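Local coordinates for protein fumarate lyase (Mesorhizobium sp., PDB 3C8T) that is of unknown specific function but belongs to the fumarate lyase superfamily of largely helical proteins and assembles as a tetramer, at residues Ala121-Arg126 with Val331-Leu336; Glu287-Gly292 with Tyr337-Met342; Arg126-Arg131 with Arg173-Leu178; Glu19-Gln24 with Val113-Asp118. One frame throughout, in Å; residues are numbered along the deposited sequence.

Contact 1 (Ala121-Arg126 with Val331-Leu336)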
loop_
_atom_site.group_PDB
_atom_site.type_symbol
_atom_site.label_atom_id
_atom_site.label_comp_id
_atom_site.label_asym_id
_atom_site.label_seq_id
_atom_site.Cartn_x
_atom_site.Cartn_y
_atom_site.Cartn_z
ATOM N N ALA A 121 -4.992 -26.150 4.087
ATOM C CA ALA A 121 -6.087 -27.145 4.050
ATOM C C ALA A 121 -7.390 -26.522 4.515
ATOM O O ALA A 121 -8.463 -26.820 3.961
ATOM C CB ALA A 121 -5.753 -28.440 4.871
ATOM N N LEU A 122 -7.297 -25.636 5.500
ATOM C CA LEU A 122 -8.466 -24.922 5.980
ATOM C C LEU A 122 -8.956 -23.883 4.950
ATOM O O LEU A 122 -10.163 -23.754 4.712
ATOM C CB LEU A 122 -8.172 -24.285 7.352
ATOM C CG LEU A 122 -9.259 -23.386 7.937
ATOM C CD1 LEU A 122 -10.657 -24.124 7.977
ATOM C CD2 LEU A 122 -8.820 -22.927 9.352
ATOM N N ILE A 123 -8.035 -23.139 4.342
ATOM C CA ILE A 123 -8.396 -22.254 3.227
ATOM C C ILE A 123 -9.081 -23.023 2.078
ATOM O O ILE A 123 -10.111 -22.602 1.571
ATOM C CB ILE A 123 -7.152 -21.488 2.677
ATOM C CG1 ILE A 123 -6.607 -20.506 3.729
ATOM C CG2 ILE A 123 -7.480 -20.803 1.355
ATOM C CD1 ILE A 123 -7.583 -19.403 4.185
ATOM N N SER A 124 -8.509 -24.155 1.680
ATOM C CA SER A 124 -9.079 -24.944 0.603
ATOM C C SER A 124 -10.521 -25.388 0.910
ATOM O O SER A 124 -11.411 -25.308 0.054
ATOM C CB SER A 124 -8.166 -26.143 0.324
ATOM O OG SER A 124 -8.769 -27.015 -0.607
ATOM N N ARG A 125 -10.734 -25.855 2.143
ATOM C CA ARG A 125 -12.025 -26.270 2.670
ATOM C C ARG A 125 -13.053 -25.105 2.585
ATOM O O ARG A 125 -14.199 -25.292 2.200
ATOM C CB ARG A 125 -11.771 -26.638 4.138
ATOM C CG ARG A 125 -12.530 -27.731 4.700
ATOM C CD ARG A 125 -13.448 -27.185 5.785
ATOM N NE ARG A 125 -12.881 -26.956 7.120
ATOM C CZ ARG A 125 -13.476 -26.124 7.979
ATOM N NH1 ARG A 125 -14.590 -25.511 7.602
ATOM N NH2 ARG A 125 -13.014 -25.920 9.202
ATOM N N ARG A 126 -12.639 -23.897 2.945
ATOM C CA ARG A 126 -13.554 -22.754 2.896
ATOM C C ARG A 126 -13.846 -22.315 1.442
ATOM O O ARG A 126 -14.982 -21.944 1.098
ATOM C CB ARG A 126 -13.037 -21.591 3.742
ATOM C CG ARG A 126 -12.642 -21.959 5.162
ATOM C CD ARG A 126 -13.014 -20.804 6.042
ATOM N NE ARG A 126 -12.716 -21.003 7.449
ATOM C CZ ARG A 126 -13.543 -21.566 8.331
ATOM N NH1 ARG A 126 -14.717 -22.038 7.955
ATOM N NH2 ARG A 126 -13.156 -21.694 9.585
ATOM N N VAL A 331 -7.358 -13.611 8.932
ATOM C CA VAL A 331 -8.336 -12.716 8.317
ATOM C C VAL A 331 -8.915 -13.316 7.014
ATOM O O VAL A 331 -10.134 -13.306 6.808
ATOM C CB VAL A 331 -7.715 -11.340 8.032
ATOM C CG1 VAL A 331 -8.721 -10.452 7.258
ATOM C CG2 VAL A 331 -7.239 -10.671 9.336
ATOM N N ALA A 332 -8.066 -13.858 6.141
ATOM C CA ALA A 332 -8.634 -14.450 4.934
ATOM C C ALA A 332 -9.584 -15.621 5.222
ATOM O O ALA A 332 -10.591 -15.781 4.554
ATOM C CB ALA A 332 -7.524 -14.873 3.927
ATOM N N SER A 333 -9.243 -16.428 6.217
ATOM C CA SER A 333 -10.088 -17.505 6.683
ATOM C C SER A 333 -11.402 -17.019 7.268
ATOM O O SER A 333 -12.449 -17.636 7.052
ATOM C CB SER A 333 -9.339 -18.342 7.740
ATOM O OG SER A 333 -9.941 -19.626 7.929
ATOM N N GLY A 334 -11.358 -15.932 8.034
ATOM C CA GLY A 334 -12.578 -15.405 8.648
ATOM C C GLY A 334 -13.544 -14.816 7.657
ATOM O O GLY A 334 -14.752 -15.029 7.763
ATOM N N ILE A 335 -13.039 -14.061 6.688
ATOM C CA ILE A 335 -13.926 -13.523 5.620
ATOM C C ILE A 335 -14.443 -14.611 4.647
ATOM O O ILE A 335 -15.605 -14.532 4.188
ATOM C CB ILE A 335 -13.344 -12.239 4.886
ATOM C CG1 ILE A 335 -12.133 -12.562 4.019
ATOM C CG2 ILE A 335 -12.983 -11.155 5.903
ATOM C CD1 ILE A 335 -11.556 -11.334 3.384
ATOM N N LEU A 336 -13.622 -15.634 4.351
ATOM C CA LEU A 336 -14.184 -16.837 3.676
ATOM C C LEU A 336 -15.283 -17.482 4.480
ATOM O O LEU A 336 -16.287 -17.897 3.908
ATOM C CB LEU A 336 -13.156 -17.901 3.331
ATOM C CG LEU A 336 -12.278 -17.604 2.127
ATOM C CD1 LEU A 336 -10.960 -18.316 2.367
ATOM C CD2 LEU A 336 -12.938 -17.958 0.754
#

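Contact 2 (Glu287-Gly292 with Tyr337-Met342)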
loop_
_atom_site.group_PDB
_atom_site.type_symbol
_atom_site.label_atom_id
_atom_site.label_comp_id
_atom_site.label_asym_id
_atom_site.label_seq_id
_atom_site.Cartn_x
_atom_site.Cartn_y
_atom_site.Cartn_z
ATOM N N GLU A 287 -19.771 -6.064 5.491
ATOM C CA GLU A 287 -18.866 -5.188 6.240
ATOM C C GLU A 287 -17.550 -5.898 6.545
ATOM O O GLU A 287 -16.512 -5.395 6.228
ATOM C CB GLU A 287 -19.503 -4.714 7.533
ATOM C CG GLU A 287 -18.564 -4.080 8.503
ATOM C CD GLU A 287 -19.097 -4.085 9.930
ATOM O OE1 GLU A 287 -20.330 -4.001 10.106
ATOM O OE2 GLU A 287 -18.295 -4.117 10.885
ATOM N N LEU A 288 -17.612 -7.088 7.132
ATOM C CA LEU A 288 -16.404 -7.791 7.582
ATOM C C LEU A 288 -15.534 -8.191 6.385
ATOM O O LEU A 288 -14.320 -8.075 6.444
ATOM C CB LEU A 288 -16.779 -9.035 8.421
ATOM C CG LEU A 288 -17.525 -8.718 9.725
ATOM C CD1 LEU A 288 -18.136 -9.966 10.336
ATOM C CD2 LEU A 288 -16.577 -8.102 10.688
ATOM N N ILE A 289 -16.172 -8.661 5.321
ATOM C CA ILE A 289 -15.477 -9.086 4.117
ATOM C C ILE A 289 -14.716 -7.943 3.478
ATOM O O ILE A 289 -13.545 -8.081 3.137
ATOM C CB ILE A 289 -16.441 -9.700 3.068
ATOM C CG1 ILE A 289 -17.001 -11.039 3.566
ATOM C CG2 ILE A 289 -15.697 -9.922 1.743
ATOM C CD1 ILE A 289 -18.012 -11.702 2.633
ATOM N N LEU A 290 -15.376 -6.801 3.369
ATOM C CA LEU A 290 -14.843 -5.648 2.686
ATOM C C LEU A 290 -13.704 -4.960 3.476
ATOM O O LEU A 290 -12.708 -4.533 2.892
ATOM C CB LEU A 290 -15.986 -4.664 2.406
ATOM C CG LEU A 290 -16.861 -5.009 1.172
ATOM C CD1 LEU A 290 -18.151 -4.165 1.151
ATOM C CD2 LEU A 290 -16.071 -4.812 -0.127
ATOM N N ALA A 291 -13.843 -4.861 4.792
ATOM C CA ALA A 291 -12.732 -4.391 5.612
ATOM C C ALA A 291 -11.573 -5.394 5.567
ATOM O O ALA A 291 -10.422 -4.989 5.396
ATOM C CB ALA A 291 -13.188 -4.165 7.094
ATOM N N GLY A 292 -11.889 -6.692 5.708
ATOM C CA GLY A 292 -10.888 -7.758 5.750
ATOM C C GLY A 292 -10.063 -7.859 4.483
ATOM O O GLY A 292 -8.843 -8.047 4.551
ATOM N N TYR A 337 -15.122 -17.554 5.793
ATOM C CA TYR A 337 -16.194 -18.124 6.613
ATOM C C TYR A 337 -17.469 -17.248 6.591
ATOM O O TYR A 337 -18.605 -17.759 6.521
ATOM C CB TYR A 337 -15.770 -18.468 8.070
ATOM C CG TYR A 337 -17.017 -18.835 8.835
ATOM C CD1 TYR A 337 -17.633 -17.904 9.686
ATOM C CD2 TYR A 337 -17.674 -20.068 8.590
ATOM C CE1 TYR A 337 -18.854 -18.202 10.324
ATOM C CE2 TYR A 337 -18.878 -20.381 9.229
ATOM C CZ TYR A 337 -19.463 -19.447 10.083
ATOM O OH TYR A 337 -20.659 -19.726 10.691
ATOM N N GLN A 338 -17.283 -15.936 6.653
ATOM C CA GLN A 338 -18.416 -14.995 6.540
ATOM C C GLN A 338 -19.142 -15.172 5.208
ATOM O O GLN A 338 -20.363 -15.184 5.181
ATOM C CB GLN A 338 -17.965 -13.543 6.705
ATOM C CG GLN A 338 -17.568 -13.174 8.120
ATOM C CD GLN A 338 -18.678 -13.495 9.125
ATOM O OE1 GLN A 338 -19.834 -13.191 8.888
ATOM N NE2 GLN A 338 -18.323 -14.127 10.225
ATOM N N ALA A 339 -18.383 -15.362 4.124
ATOM C CA ALA A 339 -18.972 -15.632 2.784
ATOM C C ALA A 339 -19.707 -16.971 2.690
ATOM O O ALA A 339 -20.802 -17.012 2.123
ATOM C CB ALA A 339 -17.946 -15.519 1.704
ATOM N N GLU A 340 -19.114 -18.047 3.224
ATOM C CA GLU A 340 -19.800 -19.369 3.347
ATOM C C GLU A 340 -21.201 -19.212 4.001
ATOM O O GLU A 340 -22.189 -19.727 3.527
ATOM C CB GLU A 340 -19.018 -20.360 4.251
ATOM C CG GLU A 340 -17.764 -21.020 3.714
ATOM C CD GLU A 340 -17.090 -21.903 4.780
ATOM O OE1 GLU A 340 -17.582 -23.035 5.014
ATOM O OE2 GLU A 340 -16.067 -21.485 5.377
ATOM N N PHE A 341 -21.227 -18.519 5.127
ATOM C CA PHE A 341 -22.426 -18.322 5.900
ATOM C C PHE A 341 -23.458 -17.480 5.153
ATOM O O PHE A 341 -24.618 -17.863 5.066
ATOM C CB PHE A 341 -22.054 -17.641 7.216
ATOM C CG PHE A 341 -23.238 -17.250 8.045
ATOM C CD1 PHE A 341 -23.922 -18.217 8.795
ATOM C CD2 PHE A 341 -23.653 -15.933 8.100
ATOM C CE1 PHE A 341 -25.039 -17.867 9.564
ATOM C CE2 PHE A 341 -24.766 -15.576 8.870
ATOM C CZ PHE A 341 -25.462 -16.552 9.599
ATOM N N MET A 342 -23.017 -16.343 4.604
ATOM C CA MET A 342 -23.885 -15.398 3.940
ATOM C C MET A 342 -24.485 -15.984 2.671
ATOM O O MET A 342 -25.692 -15.863 2.451
ATOM C CB MET A 342 -23.167 -14.065 3.674
ATOM C CG MET A 342 -23.881 -13.085 2.679
ATOM S SD MET A 342 -22.935 -11.571 2.456
ATOM C CE MET A 342 -21.650 -12.088 1.257
#

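Contact 3 (Arg126-Arg131 with Arg173-Leu178)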
loop_
_atom_site.group_PDB
_atom_site.type_symbol
_atom_site.label_atom_id
_atom_site.label_comp_id
_atom_site.label_asym_id
_atom_site.label_seq_id
_atom_site.Cartn_x
_atom_site.Cartn_y
_atom_site.Cartn_z
ATOM N N ARG A 126 -12.639 -23.897 2.945
ATOM C CA ARG A 126 -13.554 -22.754 2.896
ATOM C C ARG A 126 -13.846 -22.315 1.442
ATOM O O ARG A 126 -14.982 -21.944 1.098
ATOM C CB ARG A 126 -13.037 -21.591 3.742
ATOM C CG ARG A 126 -12.642 -21.959 5.162
ATOM C CD ARG A 126 -13.014 -20.804 6.042
ATOM N NE ARG A 126 -12.716 -21.003 7.449
ATOM C CZ ARG A 126 -13.543 -21.566 8.331
ATOM N NH1 ARG A 126 -14.717 -22.038 7.955
ATOM N NH2 ARG A 126 -13.156 -21.694 9.585
ATOM N N ILE A 127 -12.846 -22.385 0.592
ATOM C CA ILE A 127 -13.035 -22.103 -0.836
ATOM C C ILE A 127 -14.008 -23.131 -1.471
ATOM O O ILE A 127 -14.891 -22.771 -2.244
ATOM C CB ILE A 127 -11.677 -22.053 -1.586
ATOM C CG1 ILE A 127 -10.865 -20.783 -1.216
ATOM C CG2 ILE A 127 -11.891 -22.213 -3.124
ATOM C CD1 ILE A 127 -9.492 -20.648 -2.038
ATOM N N GLU A 128 -13.882 -24.413 -1.111
ATOM C CA GLU A 128 -14.849 -25.431 -1.555
ATOM C C GLU A 128 -16.301 -25.212 -1.046
ATOM O O GLU A 128 -17.228 -25.369 -1.830
ATOM C CB GLU A 128 -14.347 -26.850 -1.235
ATOM C CG GLU A 128 -12.974 -27.153 -1.893
ATOM C CD GLU A 128 -12.950 -26.870 -3.423
ATOM O OE1 GLU A 128 -12.336 -25.878 -3.880
ATOM O OE2 GLU A 128 -13.571 -27.652 -4.171
ATOM N N SER A 129 -16.507 -24.849 0.226
ATOM C CA SER A 129 -17.844 -24.434 0.661
ATOM C C SER A 129 -18.356 -23.209 -0.071
ATOM O O SER A 129 -19.540 -23.155 -0.393
ATOM C CB SER A 129 -17.924 -24.135 2.164
ATOM O OG SER A 129 -17.349 -25.178 2.894
ATOM N N VAL A 130 -17.495 -22.207 -0.284
ATOM C CA VAL A 130 -17.883 -21.009 -1.062
ATOM C C VAL A 130 -18.415 -21.417 -2.461
ATOM O O VAL A 130 -19.531 -21.011 -2.851
ATOM C CB VAL A 130 -16.783 -19.866 -1.096
ATOM C CG1 VAL A 130 -17.157 -18.733 -2.088
ATOM C CG2 VAL A 130 -16.646 -19.262 0.277
ATOM N N ARG A 131 -17.626 -22.230 -3.178
ATOM C CA ARG A 131 -18.006 -22.726 -4.508
ATOM C C ARG A 131 -19.346 -23.485 -4.449
ATOM O O ARG A 131 -20.221 -23.247 -5.289
ATOM C CB ARG A 131 -16.905 -23.606 -5.120
ATOM C CG ARG A 131 -15.610 -22.862 -5.352
ATOM C CD ARG A 131 -14.450 -23.801 -5.620
ATOM N NE ARG A 131 -14.513 -24.329 -6.976
ATOM C CZ ARG A 131 -13.937 -25.467 -7.370
ATOM N NH1 ARG A 131 -13.255 -26.215 -6.497
ATOM N NH2 ARG A 131 -14.038 -25.856 -8.646
ATOM N N ARG A 173 -11.258 -20.577 -10.316
ATOM C CA ARG A 173 -9.845 -20.302 -10.633
ATOM C C ARG A 173 -8.961 -20.258 -9.399
ATOM O O ARG A 173 -7.779 -20.578 -9.502
ATOM C CB ARG A 173 -9.628 -19.058 -11.502
ATOM C CG ARG A 173 -10.094 -19.191 -12.948
ATOM C CD ARG A 173 -9.919 -17.861 -13.742
ATOM N NE ARG A 173 -10.712 -16.739 -13.243
ATOM C CZ ARG A 173 -11.866 -16.302 -13.775
ATOM N NH1 ARG A 173 -12.418 -16.917 -14.834
ATOM N NH2 ARG A 173 -12.489 -15.239 -13.237
ATOM N N HIS A 174 -9.507 -19.872 -8.243
ATOM C CA HIS A 174 -8.673 -19.708 -7.042
ATOM C C HIS A 174 -8.323 -21.094 -6.537
ATOM O O HIS A 174 -7.194 -21.312 -6.068
ATOM C CB HIS A 174 -9.351 -18.902 -5.903
ATOM C CG HIS A 174 -9.613 -17.446 -6.224
ATOM N ND1 HIS A 174 -8.660 -16.611 -6.771
ATOM C CD2 HIS A 174 -10.703 -16.669 -5.998
ATOM C CE1 HIS A 174 -9.168 -15.399 -6.917
ATOM N NE2 HIS A 174 -10.410 -15.409 -6.455
ATOM N N ALA A 175 -9.295 -22.019 -6.619
ATOM C CA ALA A 175 -9.050 -23.441 -6.295
ATOM C C ALA A 175 -7.895 -24.024 -7.065
ATOM O O ALA A 175 -7.074 -24.741 -6.480
ATOM C CB ALA A 175 -10.287 -24.290 -6.498
ATOM N N ALA A 176 -7.817 -23.705 -8.361
ATOM C CA ALA A 176 -6.704 -24.129 -9.202
ATOM C C ALA A 176 -5.369 -23.510 -8.734
ATOM O O ALA A 176 -4.359 -24.217 -8.644
ATOM C CB ALA A 176 -6.966 -23.834 -10.686
ATOM N N ARG A 177 -5.374 -22.206 -8.442
ATOM C CA ARG A 177 -4.156 -21.491 -7.957
ATOM C C ARG A 177 -3.587 -22.136 -6.673
ATOM O O ARG A 177 -2.376 -22.348 -6.555
ATOM C CB ARG A 177 -4.454 -19.995 -7.714
ATOM C CG ARG A 177 -4.807 -19.194 -8.972
ATOM C CD ARG A 177 -5.212 -17.756 -8.662
ATOM N NE ARG A 177 -5.512 -17.083 -9.926
ATOM C CZ ARG A 177 -6.724 -16.703 -10.319
ATOM N NH1 ARG A 177 -7.772 -16.839 -9.517
ATOM N NH2 ARG A 177 -6.873 -16.163 -11.517
ATOM N N LEU A 178 -4.478 -22.455 -5.718
ATOM C CA LEU A 178 -4.082 -23.074 -4.444
ATOM C C LEU A 178 -3.221 -24.339 -4.648
ATOM O O LEU A 178 -2.175 -24.522 -3.991
ATOM C CB LEU A 178 -5.330 -23.370 -3.584
ATOM C CG LEU A 178 -5.080 -23.832 -2.120
ATOM C CD1 LEU A 178 -6.221 -23.439 -1.164
ATOM C CD2 LEU A 178 -4.809 -25.323 -2.008
#

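Contact 4 (Glu19-Gln24 with Val113-Asp118)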
loop_
_atom_site.group_PDB
_atom_site.type_symbol
_atom_site.label_atom_id
_atom_site.label_comp_id
_atom_site.label_asym_id
_atom_site.label_seq_id
_atom_site.Cartn_x
_atom_site.Cartn_y
_atom_site.Cartn_z
ATOM N N GLU A 19 -5.955 -20.455 16.421
ATOM C CA GLU A 19 -5.425 -21.570 17.217
ATOM C C GLU A 19 -4.233 -22.181 16.500
ATOM O O GLU A 19 -3.190 -22.399 17.095
ATOM C CB GLU A 19 -6.476 -22.642 17.533
ATOM C CG GLU A 19 -5.917 -23.695 18.545
ATOM C CD GLU A 19 -6.968 -24.688 19.069
ATOM O OE1 GLU A 19 -7.557 -24.429 20.152
ATOM O OE2 GLU A 19 -7.211 -25.728 18.394
ATOM N N LEU A 20 -4.396 -22.415 15.203
ATOM C CA LEU A 20 -3.301 -22.834 14.350
ATOM C C LEU A 20 -1.977 -22.032 14.436
ATOM O O LEU A 20 -0.904 -22.621 14.384
ATOM C CB LEU A 20 -3.784 -22.870 12.926
ATOM C CG LEU A 20 -2.669 -23.201 11.956
ATOM C CD1 LEU A 20 -2.120 -24.629 12.202
ATOM C CD2 LEU A 20 -3.181 -22.996 10.533
ATOM N N PHE A 21 -2.041 -20.709 14.559
ATOM C CA PHE A 21 -0.819 -19.893 14.616
ATOM C C PHE A 21 -0.473 -19.417 16.039
ATOM O O PHE A 21 0.379 -18.539 16.222
ATOM C CB PHE A 21 -0.932 -18.705 13.635
ATOM C CG PHE A 21 -0.695 -19.093 12.198
ATOM C CD1 PHE A 21 0.620 -19.231 11.704
ATOM C CD2 PHE A 21 -1.758 -19.384 11.360
ATOM C CE1 PHE A 21 0.858 -19.616 10.383
ATOM C CE2 PHE A 21 -1.523 -19.786 10.010
ATOM C CZ PHE A 21 -0.220 -19.909 9.532
ATOM N N SER A 22 -1.142 -20.002 17.035
ATOM C CA SER A 22 -0.875 -19.697 18.438
ATOM C C SER A 22 0.547 -20.139 18.823
ATOM O O SER A 22 1.177 -20.942 18.131
ATOM C CB SER A 22 -1.899 -20.424 19.328
ATOM O OG SER A 22 -1.716 -21.828 19.254
ATOM N N ALA A 23 1.033 -19.634 19.936
ATOM C CA ALA A 23 2.359 -19.987 20.422
ATOM C C ALA A 23 2.500 -21.492 20.665
ATOM O O ALA A 23 3.503 -22.112 20.270
ATOM C CB ALA A 23 2.618 -19.259 21.668
ATOM N N GLN A 24 1.482 -22.067 21.309
ATOM C CA GLN A 24 1.459 -23.480 21.702
ATOM C C GLN A 24 1.576 -24.361 20.475
ATOM O O GLN A 24 2.371 -25.316 20.438
ATOM C CB GLN A 24 0.157 -23.791 22.446
ATOM C CG GLN A 24 -0.042 -23.012 23.813
ATOM C CD GLN A 24 -0.180 -21.438 23.744
ATOM O OE1 GLN A 24 -0.367 -20.806 22.676
ATOM N NE2 GLN A 24 -0.092 -20.816 24.924
ATOM N N VAL A 113 6.220 -23.554 7.937
ATOM C CA VAL A 113 5.733 -24.330 6.793
ATOM C C VAL A 113 4.712 -25.408 7.228
ATOM O O VAL A 113 3.703 -25.621 6.568
ATOM C CB VAL A 113 6.914 -24.874 5.928
ATOM C CG1 VAL A 113 6.497 -26.018 5.036
ATOM C CG2 VAL A 113 7.541 -23.728 5.073
ATOM N N LEU A 114 4.929 -26.031 8.373
ATOM C CA LEU A 114 3.990 -27.028 8.873
ATOM C C LEU A 114 2.613 -26.412 9.187
ATOM O O LEU A 114 1.576 -27.023 8.908
ATOM C CB LEU A 114 4.556 -27.744 10.122
ATOM C CG LEU A 114 5.806 -28.590 9.836
ATOM C CD1 LEU A 114 6.488 -28.980 11.149
ATOM C CD2 LEU A 114 5.457 -29.792 9.017
ATOM N N GLN A 115 2.608 -25.228 9.794
ATOM C CA GLN A 115 1.372 -24.501 10.010
ATOM C C GLN A 115 0.720 -24.104 8.674
ATOM O O GLN A 115 -0.477 -24.315 8.485
ATOM C CB GLN A 115 1.686 -23.271 10.831
ATOM C CG GLN A 115 2.069 -23.550 12.315
ATOM C CD GLN A 115 2.515 -22.267 13.011
ATOM O OE1 GLN A 115 3.276 -21.492 12.453
ATOM N NE2 GLN A 115 2.006 -22.021 14.207
ATOM N N ILE A 116 1.489 -23.518 7.755
ATOM C CA ILE A 116 0.989 -23.208 6.391
ATOM C C ILE A 116 0.304 -24.416 5.694
ATOM O O ILE A 116 -0.711 -24.241 5.008
ATOM C CB ILE A 116 2.106 -22.579 5.488
ATOM C CG1 ILE A 116 2.550 -21.190 6.061
ATOM C CG2 ILE A 116 1.633 -22.367 4.068
ATOM C CD1 ILE A 116 3.780 -20.569 5.362
ATOM N N ARG A 117 0.854 -25.626 5.856
ATOM C CA ARG A 117 0.179 -26.824 5.374
ATOM C C ARG A 117 -1.234 -26.971 5.958
ATOM O O ARG A 117 -2.210 -27.201 5.219
ATOM C CB ARG A 117 1.000 -28.079 5.660
ATOM C CG ARG A 117 0.357 -29.295 5.029
ATOM C CD ARG A 117 1.353 -30.373 4.713
ATOM N NE ARG A 117 1.997 -30.839 5.928
ATOM C CZ ARG A 117 2.962 -31.749 5.939
ATOM N NH1 ARG A 117 3.374 -32.278 4.798
ATOM N NH2 ARG A 117 3.516 -32.105 7.084
ATOM N N ASP A 118 -1.347 -26.865 7.287
ATOM C CA ASP A 118 -2.676 -26.855 7.922
ATOM C C ASP A 118 -3.512 -25.623 7.510
ATOM O O ASP A 118 -4.689 -25.748 7.263
ATOM C CB ASP A 118 -2.570 -26.918 9.456
ATOM C CG ASP A 118 -1.874 -28.203 9.963
ATOM O OD1 ASP A 118 -1.618 -29.130 9.146
ATOM O OD2 ASP A 118 -1.577 -28.275 11.190
HETATM O O HOH W 1 2.709 -19.109 15.427
#

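Contact 1 (Ala121-Arg126 with Val331-Leu336)
Leu122 begins the contact against Ser333: its CD2 lies 3.8 Å from Ser333 OG, while its other methyl, CD1, sits 3.5 Å above the guanidinium plane of Arg126 and offset toward the rim. One leucine thus touches both members of the polar pair that follows. One residue on, Ile123 sends CD1 between Ser333 and Leu336. This methyl is 4.0 Å from Leu336 CD1, and the two side chains cross at about a right angle; it also reaches the first turn of the partner segment at Ser333 N. Arg126 ends the walk and carries most of the polar chemistry. Its CB packs on Leu336 CB at 3.7 Å. With CG turned beside the backbone N (chi1 -51°) and a bend at chi2, the chain then passes Ser333, whose O lies 3.4 Å from Arg126 CD. NE donates to Ser333 OG at 3.1 Å with an N-H...O angle of 161°, and the acceptor lies practically in the guanidinium plane. Ser333 OG also bonds Asp14 OD2, which forms a salt bridge with Arg126 NH2, closing a small network; Arg126 NH1 pairs separately with Glu340. This shared gripping fixes the rotation of the guanidinium within a buried interface. Met17 touches Leu122, Ile123 and Ser333, and helix 229-255 covers Leu336. The local axes approach to 9.8 Å and run 21° from parallel, as expected of neighbouring helices in the long helical bundle that forms the core of fumarate lyase superfamily subunits.

Contact 2 (Glu287-Gly292 with Tyr337-Met342)
In Ile289, CD1 continues the chain in an extended form (chi2 177°), while in Met342 a bend at chi3 (80°) turns CE back, so that these two terminal methyls meet. Ile289 CD1 lies 3.9 Å from Met342 CE and equally 3.9 Å from Ala339 CB, filling the groove between residues one turn apart on helix 315-344. Nearer its base, Ile289 CG1 packs on Gln338 CB at 4.1 Å. Gln338 is itself folded at chi2, and Leu288 CD1 rests across its amide: the methyl is 3.8 Å from Gln338 CD and 3.9 Å from both Gln338 CG and OE1. Such near-equal separations place the methyl over the group and not beside one end of it. The local axes are 9.9 Å apart and inclined at 151°, an antiparallel pairing of helix 284-306 with helix 315-344. Leu245 of helix 229-255 adds a third wall, touching Ile289 and Ala339, and His319 of the second subunit packs on Leu288. The amide oxygen of Gln338 is bonded by Ser285 OG, one turn before Leu288 on helix 284-306, which satisfies this buried atom. Between the two segments the contacts are van der Waals ones, methyl on methyl or methylene and, at Leu288, methyl on amide, consistent with cohesion mainly from dispersion and the exclusion of water, with the Ser285-Gln338 bond adding a polar link just outside residues 287-292.

Contact 3 (Arg126-Arg131 with Arg173-Leu178)
Arg131 reaches Ala175 through a chain whose CB is directed at the partner helix. The side chain also touches Leu168 and Phe171, earlier on helix 160-185. At chi3 the chain bends (76°), placing NE where it makes a salt bridge with Asp172. Beyond it, CZ stands 3.9 Å from Ala175 CB, and NH1 is closer still at 3.5 Å, so the methyl lies over one face of the guanidinium. The edge serves a different partner: NH1 donates to Glu128 OE1 at 2.8 Å, with an N-H...O angle of 153°, close to the guanidinium plane and on the syn lone pair of the oxygen. NH1 is also 2.8 Å from Glu128 OE2 within the same salt bridge. Glu128 OE1 in turn touches Ala175 CB at 3.7 Å, so one methyl touches both members of the ion pair. Deeper in, Ile127 CG2 meets the same Ala175 CB at 4.3 Å, and Ile127 CD1 extends to His174 CB at 4.2 Å and toward Leu178. Here helix 104-140 and helix 160-185 run antiparallel, with local axes inclined at 161°. Beyond the interface, Arg173 and Arg177 form salt bridges with Asp229 of the third subunit. Chemically, a small apolar core is edged by charge: Arg131 lies between Glu128 of its own helix and Asp172 of the other, an alternation that would be expected to favour the ionised forms and gives the interface an electrostatic link beside its methyl contacts.

Contact 4 (Glu19-Gln24 with Val113-Asp118)
Leu20 and Phe21, at the short break where helix 15-20 gives way to helix 23-43, lie on Gln115 and Asp118 of the long helix 104-140. Ser22 is the N-cap of the second helix, and the turn is tightened from within: Ser22 OG donates to Glu19 O at 2.7 Å, an oxygen that also accepts from Ser22 N. Gln115 reaches the backbone of this break. Its chain is extended beyond CG (chi2 174°), which carries the amide across to the linker, where NE2 gives a weak bond to Leu20 O, 3.0 Å long and bent to 123°. NE2 also donates to a water at 3.2 Å. That water lies 2.5 Å from Phe21 O, short enough to make the details of the bridge doubtful. The other amide atom turns to the ring: Gln115 OE1 is 3.6 Å from Phe21 CD1, with ring and amide planes 53° apart, while Gln115 CB lies 3.8 Å from Phe21 CE1. Tyr8 of the second subunit and Val325 of helix 315-344 pack on the same phenylalanine, setting the break beside a subunit interface. Asp118 OD2 forms a salt bridge with Arg29, and Leu20 packs beside this carboxylate and on the CB behind it. Both methyls of Leu20 lie on helix 104-140, CD1 3.6 Å from Asp118 CB and CD2 3.6 Å from Gln115 O.

Overall arrangement
Helix 104-140 runs through three of the four contacts: contact 4 at 113-118, contact 1 at 121-126 and contact 3 at 126-131, the last two sharing Arg126. Contacts 1 and 3 have centres about 9 Å apart and meet where Ile123 CG2 approaches Leu178 CD1 at 3.9 Å. Helix 315-344 carries contact 1 into contact 2, centres about 11 Å apart. Between them Arg126 NH1 and Glu340 OE2 form a salt bridge of 3.0 Å, which ties contact 3 to contact 2 as well. Contact 4 is more remote, about 22 Å from contact 2 between centres, with about 12 Å between nearest atoms, yet both touch the second subunit.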